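Local structure of cGAS/DncV-like nucleotidyltransferase in E. coli homolog (Elizabethkingia meningoseptica ATCC 13253 = NBRC 12535, 6E0O) at residues F3-L8 with N235-L240; R119-I124 with S161-E166; Y175-E180 with V260-W265. The protein synthesises cyclic dinucleotide second messengers from ATP or GTP, probably with magnesium, as the signal-producing enzyme of a CBASS system that defends bacteria against phage. One frame throughout, in Å; residues are numbered along the deposited sequence. Where two conformers were deposited one is given.

Contact 1. Residues F3-L8 with N235-L240; sequences FSEQQL and NYTQTL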
loop_
_atom_site.group_PDB
_atom_site.type_symbol
_atom_site.label_atom_id
_atom_site.label_comp_id
_atom_site.label_asym_id
_atom_site.label_seq_id
_atom_site.Cartn_x
_atom_site.Cartn_y
_atom_site.Cartn_z
ATOM N N PHE A 3 13.751 16.714 15.468
ATOM C CA PHE A 3 12.320 16.956 15.488
ATOM C C PHE A 3 11.787 16.581 16.856
ATOM O O PHE A 3 12.211 15.586 17.449
ATOM C CB PHE A 3 11.617 16.151 14.398
ATOM C CG PHE A 3 12.126 16.454 13.019
ATOM C CD1 PHE A 3 11.650 17.545 12.309
ATOM C CD2 PHE A 3 13.105 15.670 12.449
ATOM C CE1 PHE A 3 12.133 17.831 11.051
ATOM C CE2 PHE A 3 13.592 15.949 11.189
ATOM C CZ PHE A 3 13.108 17.035 10.490
ATOM N N SER A 4 10.872 17.394 17.355
ATOM C CA SER A 4 10.360 17.199 18.693
ATOM C C SER A 4 9.371 16.036 18.725
ATOM O O SER A 4 8.883 15.558 17.696
ATOM C CB SER A 4 9.636 18.458 19.147
ATOM O OG SER A 4 8.459 18.612 18.368
ATOM N N GLU A 5 9.074 15.582 19.944
ATOM C CA GLU A 5 8.021 14.597 20.147
ATOM C C GLU A 5 6.733 15.038 19.464
ATOM O O GLU A 5 6.082 14.249 18.770
ATOM C CB GLU A 5 7.823 14.395 21.650
ATOM C CG GLU A 5 6.725 13.428 22.040
ATOM C CD GLU A 5 7.112 11.958 21.930
ATOM O OE1 GLU A 5 8.274 11.640 21.593
ATOM O OE2 GLU A 5 6.238 11.114 22.205
ATOM N N GLN A 6 6.354 16.307 19.640
ATOM C CA GLN A 6 5.112 16.788 19.046
ATOM C C GLN A 6 5.170 16.764 17.520
ATOM O O GLN A 6 4.166 16.474 16.865
ATOM C CB GLN A 6 4.786 18.194 19.541
ATOM C CG GLN A 6 3.440 18.676 19.045
ATOM C CD GLN A 6 2.307 17.815 19.556
ATOM O OE1 GLN A 6 2.171 17.606 20.761
ATOM N NE2 GLN A 6 1.498 17.292 18.640
ATOM N N GLN A 7 6.319 17.098 16.930
ATOM C CA GLN A 7 6.426 17.037 15.475
ATOM C C GLN A 7 6.239 15.609 14.977
ATOM O O GLN A 7 5.582 15.384 13.952
ATOM C CB GLN A 7 7.761 17.624 15.021
ATOM C CG GLN A 7 7.832 19.147 15.157
ATOM C CD GLN A 7 9.197 19.713 14.806
ATOM O OE1 GLN A 7 10.181 19.470 15.503
ATOM N NE2 GLN A 7 9.261 20.481 13.723
ATOM N N LEU A 8 6.796 14.629 15.695
ATOM C CA LEU A 8 6.597 13.236 15.303
ATOM C C LEU A 8 5.131 12.853 15.411
ATOM O O LEU A 8 4.598 12.152 14.543
ATOM C CB LEU A 8 7.445 12.303 16.167
ATOM C CG LEU A 8 8.961 12.441 16.047
ATOM C CD1 LEU A 8 9.634 11.384 16.920
ATOM C CD2 LEU A 8 9.413 12.325 14.607
ATOM N N ASN A 235 5.387 7.208 23.784
ATOM C CA ASN A 235 6.750 7.690 23.552
ATOM C C ASN A 235 7.082 7.509 22.078
ATOM O O ASN A 235 7.608 6.473 21.666
ATOM C CB ASN A 235 7.776 7.009 24.449
ATOM C CG ASN A 235 9.099 7.737 24.443
ATOM O OD1 ASN A 235 9.434 8.419 23.472
ATOM N ND2 ASN A 235 9.855 7.614 25.533
ATOM N N TYR A 236 6.775 8.533 21.284
ATOM C CA TYR A 236 6.972 8.431 19.845
ATOM C C TYR A 236 8.451 8.476 19.500
ATOM O O TYR A 236 8.904 7.749 18.610
ATOM C CB TYR A 236 6.231 9.562 19.131
ATOM C CG TYR A 236 4.734 9.391 19.092
ATOM C CD1 TYR A 236 3.979 9.446 20.251
ATOM C CD2 TYR A 236 4.074 9.186 17.890
ATOM C CE1 TYR A 236 2.608 9.296 20.214
ATOM C CE2 TYR A 236 2.706 9.046 17.843
ATOM C CZ TYR A 236 1.982 9.093 19.008
ATOM O OH TYR A 236 0.624 8.955 18.950
ATOM N N THR A 237 9.212 9.333 20.190
ATOM C CA THR A 237 10.629 9.474 19.887
ATOM C C THR A 237 11.362 8.165 20.143
ATOM O O THR A 237 12.159 7.712 19.314
ATOM C CB THR A 237 11.235 10.612 20.718
ATOM O OG1 THR A 237 10.614 11.860 20.375
ATOM C CG2 THR A 237 12.726 10.722 20.461
ATOM N N GLN A 238 11.110 7.540 21.294
ATOM C CA GLN A 238 11.826 6.308 21.605
ATOM C C GLN A 238 11.305 5.139 20.773
ATOM O O GLN A 238 12.076 4.249 20.390
ATOM C CB GLN A 238 11.763 5.994 23.097
ATOM C CG GLN A 238 12.799 4.964 23.509
ATOM C CD GLN A 238 14.245 5.491 23.425
ATOM O OE1 GLN A 238 14.498 6.679 23.180
ATOM N NE2 GLN A 238 15.196 4.597 23.616
ATOM N N THR A 239 9.996 5.107 20.496
ATOM C CA THR A 239 9.467 4.049 19.640
ATOM C C THR A 239 10.094 4.116 18.257
ATOM O O THR A 239 10.502 3.094 17.697
ATOM C CB THR A 239 7.942 4.152 19.531
ATOM O OG1 THR A 239 7.350 3.871 20.799
ATOM C CG2 THR A 239 7.406 3.175 18.487
ATOM N N LEU A 240 10.168 5.321 17.687
ATOM C CA LEU A 240 10.740 5.478 16.353
ATOM C C LEU A 240 12.209 5.091 16.354
ATOM O O LEU A 240 12.685 4.436 15.424
ATOM C CB LEU A 240 10.542 6.912 15.869
ATOM C CG LEU A 240 11.047 7.259 14.465
ATOM C CD1 LEU A 240 10.384 6.408 13.397
ATOM C CD2 LEU A 240 10.816 8.749 14.218
HETATM O O HOH W 1 12.237 14.078 19.643
HETATM O O HOH W 2 9.758 11.398 24.156
#
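The carboxylate of Glu5 and the ring of Tyr236 meet with their planes 83° apart: Glu5 OE2 lies at the ring edge, near its plane, 3.4 Å from Tyr236 CD1. The Tyr236 side chain also touches Ser12 and Arg13. The carboxylate itself takes the first two backbone N-H groups of helix 236-252. Glu5 OE2 accepts from Tyr236 N on its syn side at 2.8 Å (162° at the hydrogen), and Glu5 OE1 accepts from Thr237 N, also syn, at 2.9 Å. Glu5 OE1 has a second donor in Thr237 OG1, 2.6 Å away and nearly along the C-O axis. CG of Glu5 stands anti to the backbone N (chi1 178°), and a bend at chi2 turns the carboxylate to the start of helix 236-252. Asn235, the N-cap, uses OD1 to accept from Gln238 N, so two side chains share the N-H groups of this first turn. Next to these bonds Leu8 adds apolar contacts, CD1 lying against Thr237 and CD2 3.9 Å from Leu240 CD2, while Leu240 continues onto Leu289 and Met192. Water 1 bridges Phe3 O and Thr237 OG1. A carboxylate at a helix N-terminus, gripped by three donors, would be expected to stay ionised and to interact favourably with the helix dipole; here it ties the N-terminal helix to helix 236-252.

Contact 2. Residues R119-I124 with S161-E166; sequences RKNKCI and SDDNKE. With nucleotides of chain B.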
loop_
_atom_site.group_PDB
_atom_site.type_symbol
_atom_site.label_atom_id
_atom_site.label_comp_id
_atom_site.label_asym_id
_atom_site.label_seq_id
_atom_site.Cartn_x
_atom_site.Cartn_y
_atom_site.Cartn_z
ATOM N N ARG A 119 -4.203 5.059 -19.458
ATOM C CA ARG A 119 -3.744 3.710 -19.183
ATOM C C ARG A 119 -2.325 3.751 -18.638
ATOM O O ARG A 119 -1.459 4.450 -19.174
ATOM C CB ARG A 119 -3.787 2.881 -20.456
ATOM C CG ARG A 119 -3.301 1.475 -20.245
ATOM C CD ARG A 119 -3.625 0.618 -21.430
ATOM N NE ARG A 119 -3.118 -0.737 -21.275
ATOM C CZ ARG A 119 -3.795 -1.825 -21.617
ATOM N NH1 ARG A 119 -5.029 -1.717 -22.099
ATOM N NH2 ARG A 119 -3.252 -3.022 -21.448
ATOM N N LYS A 120 -2.093 3.001 -17.568
ATOM C CA LYS A 120 -0.782 2.870 -16.952
ATOM C C LYS A 120 -0.357 1.403 -16.962
ATOM O O LYS A 120 -1.125 0.513 -17.329
ATOM C CB LYS A 120 -0.782 3.436 -15.530
ATOM C CG LYS A 120 -1.251 4.870 -15.431
ATOM C CD LYS A 120 -0.313 5.840 -16.120
ATOM C CE LYS A 120 -0.911 7.241 -16.124
ATOM N NZ LYS A 120 -0.032 8.241 -16.789
ATOM N N ASN A 121 0.876 1.153 -16.517
ATOM C CA ASN A 121 1.443 -0.186 -16.618
ATOM C C ASN A 121 0.643 -1.206 -15.814
ATOM O O ASN A 121 0.473 -2.352 -16.254
ATOM C CB ASN A 121 2.897 -0.153 -16.150
ATOM C CG ASN A 121 3.635 -1.438 -16.456
ATOM O OD1 ASN A 121 3.449 -2.037 -17.515
ATOM N ND2 ASN A 121 4.476 -1.872 -15.527
ATOM N N LYS A 122 0.156 -0.814 -14.632
ATOM C CA LYS A 122 -0.480 -1.744 -13.706
ATOM C C LYS A 122 -1.916 -1.366 -13.375
ATOM O O LYS A 122 -2.534 -2.031 -12.536
ATOM C CB LYS A 122 0.332 -1.861 -12.412
ATOM C CG LYS A 122 1.697 -2.490 -12.594
ATOM C CD LYS A 122 2.457 -2.624 -11.281
ATOM C CE LYS A 122 3.920 -2.958 -11.524
ATOM N NZ LYS A 122 4.702 -2.972 -10.263
ATOM N N CYS A 123 -2.473 -0.348 -14.024
ATOM C CA CYS A 123 -3.803 0.140 -13.680
ATOM C C CYS A 123 -4.292 1.058 -14.789
ATOM O O CYS A 123 -3.574 1.341 -15.752
ATOM C CB CYS A 123 -3.768 0.880 -12.341
ATOM S SG CYS A 123 -2.787 2.409 -12.362
ATOM N N ILE A 124 -5.532 1.515 -14.643
ATOM C CA ILE A 124 -6.081 2.606 -15.439
ATOM C C ILE A 124 -6.235 3.798 -14.497
ATOM O O ILE A 124 -6.967 3.726 -13.504
ATOM C CB ILE A 124 -7.434 2.245 -16.072
ATOM C CG1 ILE A 124 -7.388 0.942 -16.870
ATOM C CG2 ILE A 124 -7.889 3.427 -16.911
ATOM C CD1 ILE A 124 -6.478 0.951 -18.062
ATOM N N SER A 161 0.868 -6.750 -15.751
ATOM C CA SER A 161 1.289 -5.425 -16.159
ATOM C C SER A 161 1.469 -5.387 -17.672
ATOM O O SER A 161 1.613 -6.421 -18.332
ATOM C CB SER A 161 2.600 -5.052 -15.474
ATOM O OG SER A 161 3.660 -5.860 -15.944
ATOM N N ASP A 162 1.470 -4.169 -18.223
ATOM C CA ASP A 162 1.659 -4.013 -19.658
ATOM C C ASP A 162 3.046 -4.486 -20.087
ATOM O O ASP A 162 3.234 -4.869 -21.244
ATOM C CB ASP A 162 1.407 -2.565 -20.072
ATOM C CG ASP A 162 -0.069 -2.204 -20.060
ATOM O OD1 ASP A 162 -0.897 -3.052 -19.657
ATOM O OD2 ASP A 162 -0.397 -1.065 -20.450
ATOM N N ASP A 163 4.029 -4.480 -19.182
ATOM C CA ASP A 163 5.340 -5.055 -19.483
ATOM C C ASP A 163 5.445 -6.535 -19.093
ATOM O O ASP A 163 6.559 -7.047 -18.917
ATOM C CB ASP A 163 6.485 -4.205 -18.917
ATOM C CG ASP A 163 6.556 -4.209 -17.410
ATOM O OD1 ASP A 163 5.542 -4.469 -16.745
ATOM O OD2 ASP A 163 7.654 -3.923 -16.884
ATOM N N ASN A 164 4.304 -7.218 -18.961
ATOM C CA ASN A 164 4.147 -8.686 -18.983
ATOM C C ASN A 164 4.407 -9.373 -17.652
ATOM O O ASN A 164 4.485 -10.612 -17.618
ATOM C CB ASN A 164 4.946 -9.352 -20.110
ATOM C CG ASN A 164 4.391 -9.011 -21.488
ATOM O OD1 ASN A 164 3.175 -8.873 -21.670
ATOM N ND2 ASN A 164 5.280 -8.853 -22.460
ATOM N N LYS A 165 4.486 -8.629 -16.556
ATOM C CA LYS A 165 4.695 -9.239 -15.254
ATOM C C LYS A 165 3.370 -9.717 -14.689
ATOM O O LYS A 165 2.341 -9.052 -14.831
ATOM C CB LYS A 165 5.316 -8.239 -14.285
ATOM C CG LYS A 165 6.689 -7.777 -14.714
ATOM C CD LYS A 165 7.406 -7.023 -13.622
ATOM C CE LYS A 165 7.008 -5.572 -13.605
ATOM N NZ LYS A 165 7.950 -4.796 -12.747
ATOM N N GLU A 166 3.405 -10.878 -14.047
ATOM C CA GLU A 166 2.287 -11.336 -13.240
ATOM C C GLU A 166 2.380 -10.669 -11.876
ATOM O O GLU A 166 3.365 -10.851 -11.155
ATOM C CB GLU A 166 2.321 -12.854 -13.099
ATOM C CG GLU A 166 1.080 -13.408 -12.410
ATOM C CD GLU A 166 1.145 -14.902 -12.205
ATOM O OE1 GLU A 166 2.096 -15.362 -11.543
ATOM O OE2 GLU A 166 0.248 -15.612 -12.707
ATOM P P A B 2 3.274 1.092 -8.436
ATOM O OP1 A B 2 3.581 -0.250 -8.997
ATOM O OP2 A B 2 3.751 2.306 -9.153
ATOM O "O5'" A B 2 1.689 1.206 -8.298
ATOM C "C5'" A B 2 0.867 1.503 -9.424
ATOM C "C4'" A B 2 -0.549 1.019 -9.223
ATOM O "O4'" A B 2 -0.552 -0.432 -9.253
ATOM C "C3'" A B 2 -1.189 1.424 -7.898
ATOM O "O3'" A B 2 -2.585 1.657 -8.075
ATOM C "C2'" A B 2 -0.970 0.198 -7.021
ATOM O "O2'" A B 2 -1.915 0.037 -5.982
ATOM C "C1'" A B 2 -1.051 -0.943 -8.033
ATOM N N9 A B 2 -0.227 -2.092 -7.658
ATOM C C8 A B 2 1.144 -2.184 -7.725
ATOM N N7 A B 2 1.620 -3.332 -7.316
ATOM C C5 A B 2 0.488 -4.042 -6.939
ATOM C C6 A B 2 0.310 -5.334 -6.407
ATOM N N6 A B 2 1.297 -6.194 -6.150
ATOM N N1 A B 2 -0.953 -5.715 -6.165
ATOM C C2 A B 2 -1.963 -4.881 -6.406
ATOM N N3 A B 2 -1.926 -3.646 -6.904
ATOM C C4 A B 2 -0.657 -3.287 -7.150
HETATM O O HOH W 3 6.948 -5.344 -10.317
#
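Asn121 and Asp162 join two beta-hairpin connections of the nucleotidyltransferase domain: the link between strands 117-119 and 124-126, and the type I beta turn Ser161-Asn164 between strands 152-160 and 166-169. The tight part centres on Asn121. Its backbone O accepts from Asp162 N at 2.9 Å, in the carbonyl plane and on a lone pair, and also receives a CA-H...O contact from Ser161. CG of Asn121 is anti to the backbone N (chi1 -170°), and the amide meets Asp163: Asn121 OD1 accepts from Asp163 N at 3.0 Å, and Asn121 ND2 donates to Asp163 OD1 at 3.1 Å, coming from above the carboxylate plane. Asp163 OD1 also takes a very short bond from Ser161 OG, which in turn accepts from Lys165 N. On the flank, Arg119 and Asp162 meet tip to tip in a side-on salt bridge, NE to OD2 at 2.9 Å and NH2 to OD1 at 3.0 Å, their planes 36° apart. Lys102 of helix 98-113 gives Asp162 OD1 a second cationic partner.

The looser side faces the nucleotide. Lys122 touches the turn through CG against Ser161 CB; beyond that its extended chain leaves the hairpin for the bound adenosine nucleotide A2 of chain B, consistent with Asn121 and Lys122 being part of the ATP site. Lys122 NZ lies 4.5 Å from Lys165 NZ, a like-charge approach that water 3 bridges and that the phosphate probably offsets. Lys122 NZ donates to OP1 of A2 of chain B at 3.2 Å.

Contact 3. Residues Y175-E180 with V260-W265; sequences YSNGTE and VNRLFW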
loop_
_atom_site.group_PDB
_atom_site.type_symbol
_atom_site.label_atom_id
_atom_site.label_comp_id
_atom_site.label_asym_id
_atom_site.label_seq_id
_atom_site.Cartn_x
_atom_site.Cartn_y
_atom_site.Cartn_z
ATOM N N TYR A 175 -4.489 -6.065 4.968
ATOM C CA TYR A 175 -5.330 -5.159 5.739
ATOM C C TYR A 175 -5.529 -5.695 7.156
ATOM O O TYR A 175 -5.310 -4.986 8.150
ATOM C CB TYR A 175 -6.694 -4.949 5.048
ATOM C CG TYR A 175 -7.634 -4.276 6.008
ATOM C CD1 TYR A 175 -7.548 -2.911 6.238
ATOM C CD2 TYR A 175 -8.552 -5.012 6.752
ATOM C CE1 TYR A 175 -8.353 -2.288 7.165
ATOM C CE2 TYR A 175 -9.363 -4.395 7.690
ATOM C CZ TYR A 175 -9.257 -3.032 7.886
ATOM O OH TYR A 175 -10.036 -2.390 8.810
ATOM N N SER A 176 -5.942 -6.953 7.273
ATOM C CA SER A 176 -6.318 -7.483 8.580
ATOM C C SER A 176 -5.116 -7.585 9.512
ATOM O O SER A 176 -5.213 -7.233 10.696
ATOM C CB SER A 176 -6.966 -8.849 8.406
ATOM O OG SER A 176 -8.156 -8.712 7.660
ATOM N N ASN A 177 -3.992 -8.078 9.003
ATOM C CA ASN A 177 -2.823 -8.240 9.860
ATOM C C ASN A 177 -2.261 -6.894 10.300
ATOM O O ASN A 177 -1.810 -6.750 11.441
ATOM C CB ASN A 177 -1.760 -9.083 9.166
ATOM C CG ASN A 177 -2.132 -10.546 9.100
ATOM O OD1 ASN A 177 -3.077 -10.988 9.754
ATOM N ND2 ASN A 177 -1.383 -11.307 8.318
ATOM N N GLY A 178 -2.266 -5.897 9.417
ATOM C CA GLY A 178 -1.768 -4.589 9.810
ATOM C C GLY A 178 -2.667 -3.932 10.839
ATOM O O GLY A 178 -2.197 -3.275 11.770
ATOM N N THR A 179 -3.976 -4.092 10.675
ATOM C CA THR A 179 -4.919 -3.559 11.645
ATOM C C THR A 179 -4.735 -4.222 12.997
ATOM O O THR A 179 -4.699 -3.541 14.029
ATOM C CB THR A 179 -6.338 -3.744 11.107
ATOM O OG1 THR A 179 -6.482 -2.984 9.897
ATOM C CG2 THR A 179 -7.382 -3.290 12.103
ATOM N N GLU A 180 -4.581 -5.548 13.010
ATOM C CA GLU A 180 -4.340 -6.252 14.265
ATOM C C GLU A 180 -3.074 -5.742 14.955
ATOM O O GLU A 180 -3.069 -5.492 16.169
ATOM C CB GLU A 180 -4.258 -7.754 13.995
ATOM C CG GLU A 180 -4.070 -8.600 15.241
ATOM C CD GLU A 180 -5.309 -8.670 16.115
ATOM O OE1 GLU A 180 -6.411 -8.355 15.628
ATOM O OE2 GLU A 180 -5.173 -9.038 17.299
ATOM N N VAL A 260 3.285 -8.220 5.315
ATOM C CA VAL A 260 2.237 -8.012 6.310
ATOM C C VAL A 260 1.228 -9.146 6.257
ATOM O O VAL A 260 0.687 -9.553 7.289
ATOM C CB VAL A 260 1.557 -6.641 6.122
ATOM C CG1 VAL A 260 0.454 -6.471 7.150
ATOM C CG2 VAL A 260 2.563 -5.507 6.231
ATOM N N ASN A 261 0.965 -9.682 5.060
ATOM C CA ASN A 261 -0.001 -10.766 4.908
ATOM C C ASN A 261 0.431 -12.053 5.602
ATOM O O ASN A 261 -0.397 -12.954 5.752
ATOM C CB ASN A 261 -0.302 -11.019 3.426
ATOM C CG ASN A 261 0.927 -11.390 2.620
ATOM O OD1 ASN A 261 1.736 -12.212 3.032
ATOM N ND2 ASN A 261 1.066 -10.778 1.457
ATOM N N ARG A 262 1.694 -12.172 6.006
ATOM C CA ARG A 262 2.233 -13.337 6.709
ATOM C C ARG A 262 2.159 -14.619 5.892
ATOM O O ARG A 262 2.342 -15.717 6.442
ATOM C CB ARG A 262 1.594 -13.549 8.088
ATOM C CG ARG A 262 2.107 -12.594 9.135
ATOM C CD ARG A 262 1.685 -13.003 10.533
ATOM N NE ARG A 262 2.648 -12.543 11.528
ATOM C CZ ARG A 262 2.365 -12.328 12.809
ATOM N NH1 ARG A 262 1.135 -12.524 13.265
ATOM N NH2 ARG A 262 3.314 -11.907 13.632
ATOM N N LEU A 263 1.899 -14.509 4.595
ATOM C CA LEU A 263 1.797 -15.667 3.728
ATOM C C LEU A 263 3.055 -15.898 2.915
ATOM O O LEU A 263 3.292 -17.029 2.482
ATOM C CB LEU A 263 0.629 -15.487 2.756
ATOM C CG LEU A 263 -0.753 -15.487 3.404
ATOM C CD1 LEU A 263 -1.773 -14.919 2.443
ATOM C CD2 LEU A 263 -1.128 -16.895 3.827
ATOM N N PHE A 264 3.850 -14.854 2.693
ATOM C CA PHE A 264 5.026 -14.910 1.843
ATOM C C PHE A 264 6.116 -14.052 2.458
ATOM O O PHE A 264 5.850 -13.163 3.270
ATOM C CB PHE A 264 4.665 -14.496 0.421
ATOM C CG PHE A 264 3.673 -15.422 -0.200
ATOM C CD1 PHE A 264 4.087 -16.623 -0.742
ATOM C CD2 PHE A 264 2.324 -15.129 -0.185
ATOM C CE1 PHE A 264 3.185 -17.502 -1.290
ATOM C CE2 PHE A 264 1.409 -16.008 -0.733
ATOM C CZ PHE A 264 1.840 -17.196 -1.281
ATOM N N TRP A 265 7.348 -14.367 2.082
ATOM C CA TRP A 265 8.505 -13.673 2.608
ATOM C C TRP A 265 8.671 -12.323 1.926
ATOM O O TRP A 265 8.470 -12.190 0.717
ATOM C CB TRP A 265 9.771 -14.486 2.345
ATOM C CG TRP A 265 9.873 -15.796 3.044
ATOM C CD1 TRP A 265 9.940 -17.029 2.457
ATOM C CD2 TRP A 265 9.947 -16.019 4.457
ATOM N NE1 TRP A 265 10.046 -18.002 3.418
ATOM C CE2 TRP A 265 10.055 -17.411 4.653
ATOM C CE3 TRP A 265 9.937 -15.181 5.575
ATOM C CZ2 TRP A 265 10.140 -17.982 5.922
ATOM C CZ3 TRP A 265 10.017 -15.751 6.834
ATOM C CH2 TRP A 265 10.125 -17.137 6.996
#
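Asn177 makes the one hydrogen bond between 175-180 and 260-265. Its ND2 donates to Val260 O at 2.9 Å (157° at the hydrogen), on a lone pair in the carbonyl plane, and the acceptor lies within 3° of the Asn177 amide plane. Asn261 O is also close to Asn177 ND2, 3.2 Å away, but its angle is too poor for a bond. Arg262 CB lies 3.7 Å from Asn177 ND2. Alongside, Val260 CG1 rests on the helix backbone at Gly178, 3.6 Å from Gly178 N. Further out, Val260 also packs on Cys221 and Tyr224 of helix 216-224 and on His174, and Tyr224 meets Asn177 and Arg262 as well. Asn261 shapes the next part of the loop: its OD1 accepts from Leu263 N at 2.8 Å. Arg262, with phi and psi both positive, is in the left-handed helical region. The loop backbone is held further by Arg262 O to Gln150 and Leu263 O to Ser147. The arrangement is an Asx turn on Asn261 directly after Val260, the residue that packs on helix 171-184.

In the fold
Near the N terminus, residues 3-8 meet a partner 227 residues on, counted between closest ends: contact 1 closes the longest loop, at residues 235-240, tying helix 5-11 to helix 236-252. Contact 2 is nested inside that loop, joining the connections that link strands 117-119 and 124-126 and strands 152-160 and 166-169 of the mixed sheet, beside the nucleotide. Contact 3 opens after it, at helix 171-184, and closes at 260-265, in the loop between helices 236-252 and 275-289, so that contacts 1 and 3 cross, while 2 and 3 stand in series. Contacts 1 and 2 lie on opposite sides of the chain's centre, their centres 39 Å apart; the centre of contact 3 is 25 Å from each.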